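Local structure of copper-transporting ATPase PAA2, chloroplastic (5LBK) at residues 15-20 / 44-49; 22-27 / 37-42; 79-84 / 126-131. The protein moves copper across the chloroplast thylakoid membrane using energy from ATP hydrolysis, and is represented here by its nucleotide-binding (N) domain. All coordinates share one frame; numbering follows the deposited sequence. Where two conformers were deposited one is given.

Contact 1. Residues 15-20 / 44-49; sequences YEEQEV and ESLNLK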
loop_
_atom_site.group_PDB
_atom_site.type_symbol
_atom_site.label_atom_id
_atom_site.label_comp_id
_atom_site.label_asym_id
_atom_site.label_seq_id
_atom_site.Cartn_x
_atom_site.Cartn_y
_atom_site.Cartn_z
ATOM N N TYR A 15 -10.608 -6.067 0.962
ATOM C CA TYR A 15 -10.797 -4.699 1.415
ATOM C C TYR A 15 -11.458 -3.840 0.361
ATOM O O TYR A 15 -11.296 -4.051 -0.840
ATOM C CB TYR A 15 -9.446 -4.062 1.754
ATOM C CG TYR A 15 -8.905 -4.360 3.148
ATOM C CD1 TYR A 15 -9.267 -3.578 4.237
ATOM C CD2 TYR A 15 -8.006 -5.404 3.365
ATOM C CE1 TYR A 15 -8.763 -3.832 5.514
ATOM C CE2 TYR A 15 -7.507 -5.667 4.638
ATOM C CZ TYR A 15 -7.873 -4.874 5.702
ATOM O OH TYR A 15 -7.380 -5.155 6.968
ATOM N N GLU A 16 -12.153 -2.813 0.838
ATOM C CA GLU A 16 -12.617 -1.739 -0.020
ATOM C C GLU A 16 -11.426 -0.960 -0.569
ATOM O O GLU A 16 -10.452 -0.704 0.137
ATOM C CB GLU A 16 -13.542 -0.819 0.770
ATOM C CG GLU A 16 -14.591 -1.557 1.609
ATOM C CD GLU A 16 -15.341 -0.646 2.563
ATOM O OE1 GLU A 16 -16.369 -1.089 3.126
ATOM O OE2 GLU A 16 -14.892 0.504 2.761
ATOM N N GLU A 17 -11.508 -0.592 -1.845
ATOM C CA GLU A 17 -10.475 0.229 -2.464
ATOM C C GLU A 17 -10.118 1.432 -1.593
ATOM O O GLU A 17 -8.931 1.722 -1.361
ATOM C CB GLU A 17 -10.975 0.662 -3.847
ATOM C CG GLU A 17 -10.282 1.843 -4.465
ATOM C CD GLU A 17 -11.063 3.127 -4.310
ATOM O OE1 GLU A 17 -12.278 3.146 -4.605
ATOM O OE2 GLU A 17 -10.451 4.126 -3.889
ATOM N N GLN A 18 -11.133 2.130 -1.073
ATOM C CA GLN A 18 -10.847 3.332 -0.305
ATOM C C GLN A 18 -10.010 2.992 0.918
ATOM O O GLN A 18 -9.165 3.792 1.348
ATOM C CB GLN A 18 -12.147 4.038 0.109
ATOM C CG GLN A 18 -13.013 3.274 1.146
ATOM C CD GLN A 18 -14.191 4.084 1.712
ATOM O OE1 GLN A 18 -14.281 5.308 1.549
ATOM N NE2 GLN A 18 -15.093 3.388 2.401
ATOM N N GLU A 19 -10.256 1.831 1.522
ATOM C CA GLU A 19 -9.523 1.492 2.733
ATOM C C GLU A 19 -8.057 1.254 2.415
ATOM O O GLU A 19 -7.184 1.667 3.187
ATOM C CB GLU A 19 -10.110 0.265 3.421
ATOM C CG GLU A 19 -11.498 0.451 3.999
ATOM C CD GLU A 19 -11.972 -0.745 4.840
ATOM O OE1 GLU A 19 -12.134 -0.577 6.071
ATOM O OE2 GLU A 19 -12.191 -1.849 4.272
ATOM N N VAL A 20 -7.773 0.596 1.275
ATOM C CA VAL A 20 -6.392 0.346 0.864
ATOM C C VAL A 20 -5.680 1.659 0.593
ATOM O O VAL A 20 -4.535 1.864 1.026
ATOM C CB VAL A 20 -6.339 -0.597 -0.361
ATOM C CG1 VAL A 20 -4.908 -0.693 -0.939
ATOM C CG2 VAL A 20 -6.862 -1.963 0.047
ATOM N N GLU A 44 -6.194 12.611 -1.217
ATOM C CA GLU A 44 -6.604 13.996 -1.021
ATOM C C GLU A 44 -7.663 14.385 -2.053
ATOM O O GLU A 44 -8.714 14.921 -1.702
ATOM C CB GLU A 44 -5.399 14.931 -1.131
ATOM C CG GLU A 44 -5.766 16.393 -1.327
ATOM C CD GLU A 44 -4.564 17.258 -1.650
ATOM O OE1 GLU A 44 -3.577 17.218 -0.884
ATOM O OE2 GLU A 44 -4.603 17.977 -2.671
ATOM N N SER A 45 -7.382 14.108 -3.324
ATOM C CA SER A 45 -8.319 14.420 -4.400
ATOM C C SER A 45 -9.689 13.793 -4.156
ATOM O O SER A 45 -10.716 14.389 -4.500
ATOM C CB SER A 45 -7.765 13.951 -5.750
ATOM O OG SER A 45 -6.797 14.846 -6.271
ATOM N N LEU A 46 -9.728 12.592 -3.570
ATOM C CA LEU A 46 -10.970 11.860 -3.318
ATOM C C LEU A 46 -11.582 12.189 -1.969
ATOM O O LEU A 46 -12.599 11.590 -1.605
ATOM C CB LEU A 46 -10.730 10.340 -3.397
ATOM C CG LEU A 46 -10.189 9.786 -4.716
ATOM C CD1 LEU A 46 -9.983 8.274 -4.627
ATOM C CD2 LEU A 46 -11.101 10.097 -5.892
ATOM N N ASN A 47 -10.982 13.117 -1.220
ATOM C CA ASN A 47 -11.529 13.558 0.059
ATOM C C ASN A 47 -11.527 12.422 1.081
ATOM O O ASN A 47 -12.459 12.261 1.868
ATOM C CB ASN A 47 -12.939 14.134 -0.121
ATOM C CG ASN A 47 -13.003 15.236 -1.189
ATOM O OD1 ASN A 47 -13.931 15.269 -2.010
ATOM N ND2 ASN A 47 -12.021 16.141 -1.176
ATOM N N LEU A 48 -10.455 11.627 1.081
ATOM C CA LEU A 48 -10.307 10.544 2.041
ATOM C C LEU A 48 -9.526 11.034 3.258
ATOM O O LEU A 48 -8.440 11.608 3.119
ATOM C CB LEU A 48 -9.581 9.353 1.409
ATOM C CG LEU A 48 -10.257 8.667 0.214
ATOM C CD1 LEU A 48 -9.346 7.554 -0.344
ATOM C CD2 LEU A 48 -11.598 8.101 0.610
ATOM N N LYS A 49 -10.053 10.763 4.449
ATOM C CA LYS A 49 -9.379 11.125 5.690
ATOM C C LYS A 49 -8.405 10.014 6.048
ATOM O O LYS A 49 -8.818 8.870 6.265
ATOM C CB LYS A 49 -10.378 11.327 6.824
ATOM C CG LYS A 49 -9.759 11.829 8.117
ATOM C CD LYS A 49 -9.346 13.299 8.018
ATOM C CE LYS A 49 -10.565 14.222 7.902
ATOM N NZ LYS A 49 -10.185 15.658 8.007
#
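Gln18, which carries one side of this contact, has its amide fixed by Glu16: NE2 of Gln18 donates to OE2 of Glu16 over 2.9 Å. The N-H...O angle of 176° makes the bond almost straight; the acceptor lies in the plane of the amide, and the donor arrives nearly along the carboxylate's C-O axis. Glu16 is the N-cap of helix 17-27, so the pair spans the helix start. With CG of Gln18 between backbone N and carbonyl carbon (chi1 68°) and the chain extended beyond, NE2 reaches back to Glu16 while OE1 lies 4.0 Å from CD2 of Leu48. That methyl also meets CB of Gln18 at 4.1 Å, the two side chains running obliquely to each other, and CD1 of Leu48 approaches the backbone O of Gln18. One residue earlier, OE2 of Glu17 only grazes CD1 of Leu46 at 4.2 Å. With a serine in place of Gln18, Glu16 OE2 would probably lose this amide donor and Leu48 CD2 part of its cover. No hydrogen bond crosses the contact. Asn47, with positive phi, closes helix 34-45 in a Schellman motif and turns the chain so that Leu48 faces helix 17-27. Leu48 packs there on Leu21 and Lys22 as well, while on the strand 7-12 side Glu17 and Val20 touch Val10.

Contact 2. Residues 22-27 / 37-42; sequences KMAAAV and KAIVNE
The flat groups that Ile39 and Val40 meet are backbone peptides, since no ring or side-chain amide bridges the two helices. CG2 of Ile39 stands about 3.7 Å off the plane of the peptide joining Ala24 to Ala25, above the nitrogen of Ala25. Its distance to the Ala25 N is also 3.7 Å, and Ala24 C lies at 4.0 Å. The two alanine methyls flank the same branch, with CG2 of Ile39 4.0 Å from CB of Ala24 and 4.1 Å from CB of Ala25. One methyl therefore fills the space between neighbouring alanines and rests on the backbone connecting them. It gets there because CG2 is anti to the Ile39 backbone N (chi1, measured to CG1, is -70°), which extends this branch toward helix 17-27. A second, lighter touch comes from CG2 of Val40, 4.1 Å from the carbonyl O of Ala25. Every contact is apolar or methyl against backbone, and no hydrogen bond crosses.

Small residues allow the close approach: the segment axes come within 8.5 Å, and the CA atoms of Ala25 and Val40 are 4.8 Å apart. The crossing angle of -127° makes the pair steeply inclined and closer to antiparallel than to parallel, a helical hairpin of the N-domain. The His-Pro sequence characteristic of P1B-type ATPases lies at the start of helix 34-45, the histidine just ahead of it; in relatives it belongs to the nucleotide site. Both helices lie on the antiparallel sheet: Ala24 and Ile39 share Ile132 of strand 127-134, Ala24 also meets Val121 of strand 117-123, and Ala26 and Val27 touch Ile68 and Thr64 of strand 63-68.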
loop_
_atom_site.group_PDB
_atom_site.type_symbol
_atom_site.label_atom_id
_atom_site.label_comp_id
_atom_site.label_asym_id
_atom_site.label_seq_id
_atom_site.Cartn_x
_atom_site.Cartn_y
_atom_site.Cartn_z
ATOM N N LYS A 22 -6.530 4.626 1.818
ATOM C CA LYS A 22 -6.417 5.389 3.064
ATOM C C LYS A 22 -5.206 4.946 3.862
ATOM O O LYS A 22 -4.479 5.775 4.424
ATOM C CB LYS A 22 -7.649 5.209 3.943
ATOM C CG LYS A 22 -8.851 6.020 3.530
ATOM C CD LYS A 22 -9.999 5.798 4.513
ATOM C CE LYS A 22 -11.160 6.764 4.223
ATOM N NZ LYS A 22 -12.347 6.585 5.110
ATOM N N MET A 23 -5.041 3.636 4.001
ATOM C CA MET A 23 -3.860 3.094 4.682
ATOM C C MET A 23 -2.587 3.444 3.945
ATOM O O MET A 23 -1.582 3.830 4.578
ATOM C CB MET A 23 -3.979 1.581 4.807
ATOM C CG MET A 23 -4.984 1.100 5.887
ATOM S SD MET A 23 -5.031 -0.721 5.849
ATOM C CE MET A 23 -6.118 -1.052 7.242
ATOM N N ALA A 24 -2.582 3.321 2.618
ATOM C CA ALA A 24 -1.331 3.576 1.907
ATOM C C ALA A 24 -0.944 5.050 2.026
ATOM O O ALA A 24 0.224 5.383 2.220
ATOM C CB ALA A 24 -1.453 3.177 0.451
ATOM N N ALA A 25 -1.910 5.943 1.884
ATOM C CA ALA A 25 -1.597 7.367 2.035
ATOM C C ALA A 25 -1.202 7.743 3.468
ATOM O O ALA A 25 -0.400 8.680 3.668
ATOM C CB ALA A 25 -2.799 8.190 1.571
ATOM N N ALA A 26 -1.749 7.060 4.478
ATOM C CA ALA A 26 -1.302 7.296 5.851
ATOM C C ALA A 26 0.174 6.980 5.998
ATOM O O ALA A 26 0.923 7.728 6.646
ATOM C CB ALA A 26 -2.094 6.448 6.839
ATOM N N VAL A 27 0.607 5.856 5.419
ATOM C CA VAL A 27 2.023 5.502 5.471
ATOM C C VAL A 27 2.869 6.461 4.641
ATOM O O VAL A 27 3.999 6.811 5.047
ATOM C CB VAL A 27 2.207 4.038 5.016
ATOM C CG1 VAL A 27 3.652 3.680 4.974
ATOM C CG2 VAL A 27 1.519 3.135 5.945
ATOM N N LYS A 37 3.880 10.922 -3.304
ATOM C CA LYS A 37 3.065 12.123 -3.426
ATOM C C LYS A 37 1.779 11.838 -4.187
ATOM O O LYS A 37 0.724 12.393 -3.863
ATOM C CB LYS A 37 3.849 13.221 -4.142
ATOM C CG LYS A 37 4.886 13.950 -3.293
ATOM C CD LYS A 37 4.258 14.552 -2.045
ATOM C CE LYS A 37 4.910 15.847 -1.650
ATOM N NZ LYS A 37 6.375 15.688 -1.451
ATOM N N ALA A 38 1.849 10.974 -5.200
ATOM C CA ALA A 38 0.660 10.690 -6.000
ATOM C C ALA A 38 -0.361 9.902 -5.196
ATOM O O ALA A 38 -1.561 10.183 -5.274
ATOM C CB ALA A 38 1.039 9.929 -7.268
ATOM N N ILE A 39 0.090 8.934 -4.397
ATOM C CA ILE A 39 -0.842 8.207 -3.534
ATOM C C ILE A 39 -1.514 9.181 -2.576
ATOM O O ILE A 39 -2.732 9.171 -2.383
ATOM C CB ILE A 39 -0.111 7.086 -2.770
ATOM C CG1 ILE A 39 0.311 5.967 -3.729
ATOM C CG2 ILE A 39 -0.984 6.518 -1.655
ATOM C CD1 ILE A 39 1.193 4.978 -3.114
ATOM N N VAL A 40 -0.717 10.033 -1.954
ATOM C CA VAL A 40 -1.274 11.029 -1.042
ATOM C C VAL A 40 -2.238 11.952 -1.783
ATOM O O VAL A 40 -3.349 12.203 -1.311
ATOM C CB VAL A 40 -0.152 11.823 -0.367
ATOM C CG1 VAL A 40 -0.753 12.881 0.545
ATOM C CG2 VAL A 40 0.702 10.890 0.416
ATOM N N ASN A 41 -1.824 12.460 -2.955
ATOM C CA ASN A 41 -2.675 13.392 -3.713
ATOM C C ASN A 41 -3.992 12.751 -4.110
ATOM O O ASN A 41 -5.014 13.437 -4.207
ATOM C CB ASN A 41 -1.975 13.884 -4.991
ATOM C CG ASN A 41 -0.783 14.785 -4.710
ATOM O OD1 ASN A 41 -0.706 15.418 -3.663
ATOM N ND2 ASN A 41 0.161 14.833 -5.651
ATOM N N GLU A 42 -3.982 11.440 -4.376
ATOM C CA GLU A 42 -5.206 10.753 -4.768
ATOM C C GLU A 42 -6.150 10.592 -3.586
ATOM O O GLU A 42 -7.356 10.820 -3.712
ATOM C CB GLU A 42 -4.861 9.396 -5.378
ATOM C CG GLU A 42 -6.059 8.546 -5.784
ATOM C CD GLU A 42 -6.720 8.985 -7.075
ATOM O OE1 GLU A 42 -6.106 9.742 -7.857
ATOM O OE2 GLU A 42 -7.861 8.545 -7.309
#

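Contact 3. Residues 79-84 / 126-131; sequences EWVSDR and EGIIGA
Val81 and Ile128 meet unusually tightly: CG1 of Val81 lies only 3.3 Å from CD1 of Ile128, shorter than normal van der Waals contact between carbons. Any strain read from one such distance is doubtful, because a small error in placing either methyl would relieve it. Both the closest approach and the next, from CD1 of Ile128 to CB of Val81 at 4.0 Å, use the same isoleucine methyl. It also reaches the backbone N of Ser82 at 4.1 Å, so the end of Ile128 rests against the helix turn itself. Two successive torsions near -60° bend the isoleucine chain toward helix 78-84, while CG1 of Val81, anti to its own backbone N, extends to meet it. The two side chains cross at about a right angle.

In the N-domain's antiparallel sheet, strand 127-134 lies between strands 7-12 and 117-123, and this contact sets the short helix 78-84 against the beginning of that strand. Two classic beta bulges distort the strand here: Glu126 and Gly127 both face Arg123, and Ile129 and Gly130 both face Val121. Gly127 has phi 83° and psi -149°, angles at which a side chain would run into the carbonyl O of Glu126. Ile128, directly after the first bulge, is held through its backbone N by OD1 of Asn89, and its side chain also packs on Leu97 of helix 91-102. On the helix side, the carbonyl O of Ser82 accepts a hydrogen bond from NZ of Lys88.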
loop_
_atom_site.group_PDB
_atom_site.type_symbol
_atom_site.label_atom_id
_atom_site.label_comp_id
_atom_site.label_asym_id
_atom_site.label_seq_id
_atom_site.Cartn_x
_atom_site.Cartn_y
_atom_site.Cartn_z
ATOM N N GLU A 79 8.224 -7.887 -2.786
ATOM C CA GLU A 79 8.983 -8.801 -1.957
ATOM C C GLU A 79 9.218 -8.210 -0.569
ATOM O O GLU A 79 9.101 -8.915 0.438
ATOM C CB GLU A 79 10.307 -9.174 -2.629
ATOM C CG GLU A 79 11.011 -10.290 -1.837
ATOM C CD GLU A 79 12.469 -10.400 -2.144
ATOM O OE1 GLU A 79 12.962 -9.597 -2.970
ATOM O OE2 GLU A 79 13.104 -11.304 -1.558
ATOM N N TRP A 80 9.501 -6.911 -0.502
ATOM C CA TRP A 80 9.804 -6.265 0.771
ATOM C C TRP A 80 8.568 -6.174 1.645
ATOM O O TRP A 80 8.635 -6.469 2.847
ATOM C CB TRP A 80 10.407 -4.886 0.513
ATOM C CG TRP A 80 10.807 -4.162 1.768
ATOM C CD1 TRP A 80 12.003 -4.245 2.413
ATOM C CD2 TRP A 80 10.023 -3.198 2.498
ATOM N NE1 TRP A 80 12.011 -3.399 3.505
ATOM C CE2 TRP A 80 10.802 -2.756 3.580
ATOM C CE3 TRP A 80 8.720 -2.659 2.329
ATOM C CZ2 TRP A 80 10.329 -1.826 4.515
ATOM C CZ3 TRP A 80 8.262 -1.744 3.270
ATOM C CH2 TRP A 80 9.063 -1.326 4.318
ATOM N N VAL A 81 7.399 -5.825 1.051
ATOM C CA VAL A 81 6.151 -5.807 1.814
ATOM C C VAL A 81 5.841 -7.205 2.298
ATOM O O VAL A 81 5.508 -7.422 3.472
ATOM C CB VAL A 81 5.005 -5.225 0.965
ATOM C CG1 VAL A 81 3.675 -5.378 1.648
ATOM C CG2 VAL A 81 5.251 -3.722 0.720
ATOM N N SER A 82 5.935 -8.183 1.391
ATOM C CA SER A 82 5.602 -9.542 1.768
ATOM C C SER A 82 6.498 -10.021 2.892
ATOM O O SER A 82 6.044 -10.704 3.827
ATOM C CB SER A 82 5.729 -10.429 0.538
ATOM O OG SER A 82 5.519 -11.765 0.866
ATOM N N ASP A 83 7.775 -9.646 2.840
ATOM C CA ASP A 83 8.745 -10.134 3.821
ATOM C C ASP A 83 8.562 -9.502 5.194
ATOM O O ASP A 83 9.108 -9.999 6.172
ATOM C CB ASP A 83 10.193 -9.843 3.352
ATOM C CG ASP A 83 10.685 -10.822 2.281
ATOM O OD1 ASP A 83 10.050 -11.899 2.090
ATOM O OD2 ASP A 83 11.700 -10.503 1.610
ATOM N N ARG A 84 7.851 -8.387 5.276
ATOM C CA ARG A 84 7.727 -7.650 6.524
ATOM C C ARG A 84 6.928 -8.401 7.574
ATOM O O ARG A 84 7.158 -8.203 8.775
ATOM C CB ARG A 84 7.074 -6.283 6.309
ATOM C CG ARG A 84 7.879 -5.252 5.541
ATOM C CD ARG A 84 9.367 -5.199 5.910
ATOM N NE ARG A 84 9.616 -4.740 7.274
ATOM C CZ ARG A 84 10.823 -4.422 7.748
ATOM N NH1 ARG A 84 11.883 -4.508 6.962
ATOM N NH2 ARG A 84 10.973 -4.020 9.007
ATOM N N GLU A 126 -2.116 -10.317 8.132
ATOM C CA GLU A 126 -2.924 -10.522 6.941
ATOM C C GLU A 126 -2.072 -10.735 5.702
ATOM O O GLU A 126 -2.519 -11.336 4.730
ATOM C CB GLU A 126 -3.829 -9.314 6.676
ATOM C CG GLU A 126 -4.929 -9.099 7.669
ATOM C CD GLU A 126 -5.902 -8.087 7.162
ATOM O OE1 GLU A 126 -5.681 -6.886 7.405
ATOM O OE2 GLU A 126 -6.859 -8.490 6.468
ATOM N N GLY A 127 -0.890 -10.169 5.681
ATOM C CA GLY A 127 -0.085 -10.209 4.469
ATOM C C GLY A 127 -0.464 -9.112 3.487
ATOM O O GLY A 127 -0.936 -8.040 3.871
ATOM N N ILE A 128 -0.303 -9.395 2.184
ATOM C CA ILE A 128 -0.586 -8.385 1.175
ATOM C C ILE A 128 -2.089 -8.196 1.129
ATOM O O ILE A 128 -2.837 -9.177 1.095
ATOM C CB ILE A 128 -0.068 -8.801 -0.213
ATOM C CG1 ILE A 128 1.432 -8.977 -0.294
ATOM C CG2 ILE A 128 -0.544 -7.784 -1.258
ATOM C CD1 ILE A 128 2.143 -7.764 -0.085
ATOM N N ILE A 129 -2.545 -6.945 1.172
ATOM C CA ILE A 129 -3.964 -6.645 1.137
ATOM C C ILE A 129 -4.342 -5.846 -0.104
ATOM O O ILE A 129 -5.536 -5.687 -0.381
ATOM C CB ILE A 129 -4.441 -5.900 2.410
ATOM C CG1 ILE A 129 -3.775 -4.524 2.538
ATOM C CG2 ILE A 129 -4.141 -6.770 3.655
ATOM C CD1 ILE A 129 -4.415 -3.622 3.521
ATOM N N GLY A 130 -3.391 -5.391 -0.896
ATOM C CA GLY A 130 -3.752 -4.618 -2.069
ATOM C C GLY A 130 -2.516 -4.082 -2.734
ATOM O O GLY A 130 -1.377 -4.370 -2.347
ATOM N N ALA A 131 -2.760 -3.328 -3.789
ATOM C CA ALA A 131 -1.702 -2.744 -4.573
ATOM C C ALA A 131 -2.245 -1.477 -5.212
ATOM O O ALA A 131 -3.441 -1.366 -5.509
ATOM C CB ALA A 131 -1.205 -3.720 -5.617
#

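Contact 2 joins helices 17-27 and 34-45; contact 1 sets the start of the first against the turn that follows the second. Contact 2 is buried and made of methyls and backbone; contact 1 lies at the surface, where leucine methyls lie against the side chains of a glutamate and a glutamine. Contact 3 is also buried and apolar, but pairs a helix with a strand, on the opposite side of the chain's centre. All three rest on van der Waals contact alone. Strand 127-134 and the residue before it link them: Ile129 CD1 touches Met23 SD at 3.8 Å, and Tyr15 OH probably hydrogen-bonds OE1 of Glu126, just ahead of the strand. The centres of contacts 1 and 3 are about 19 Å apart.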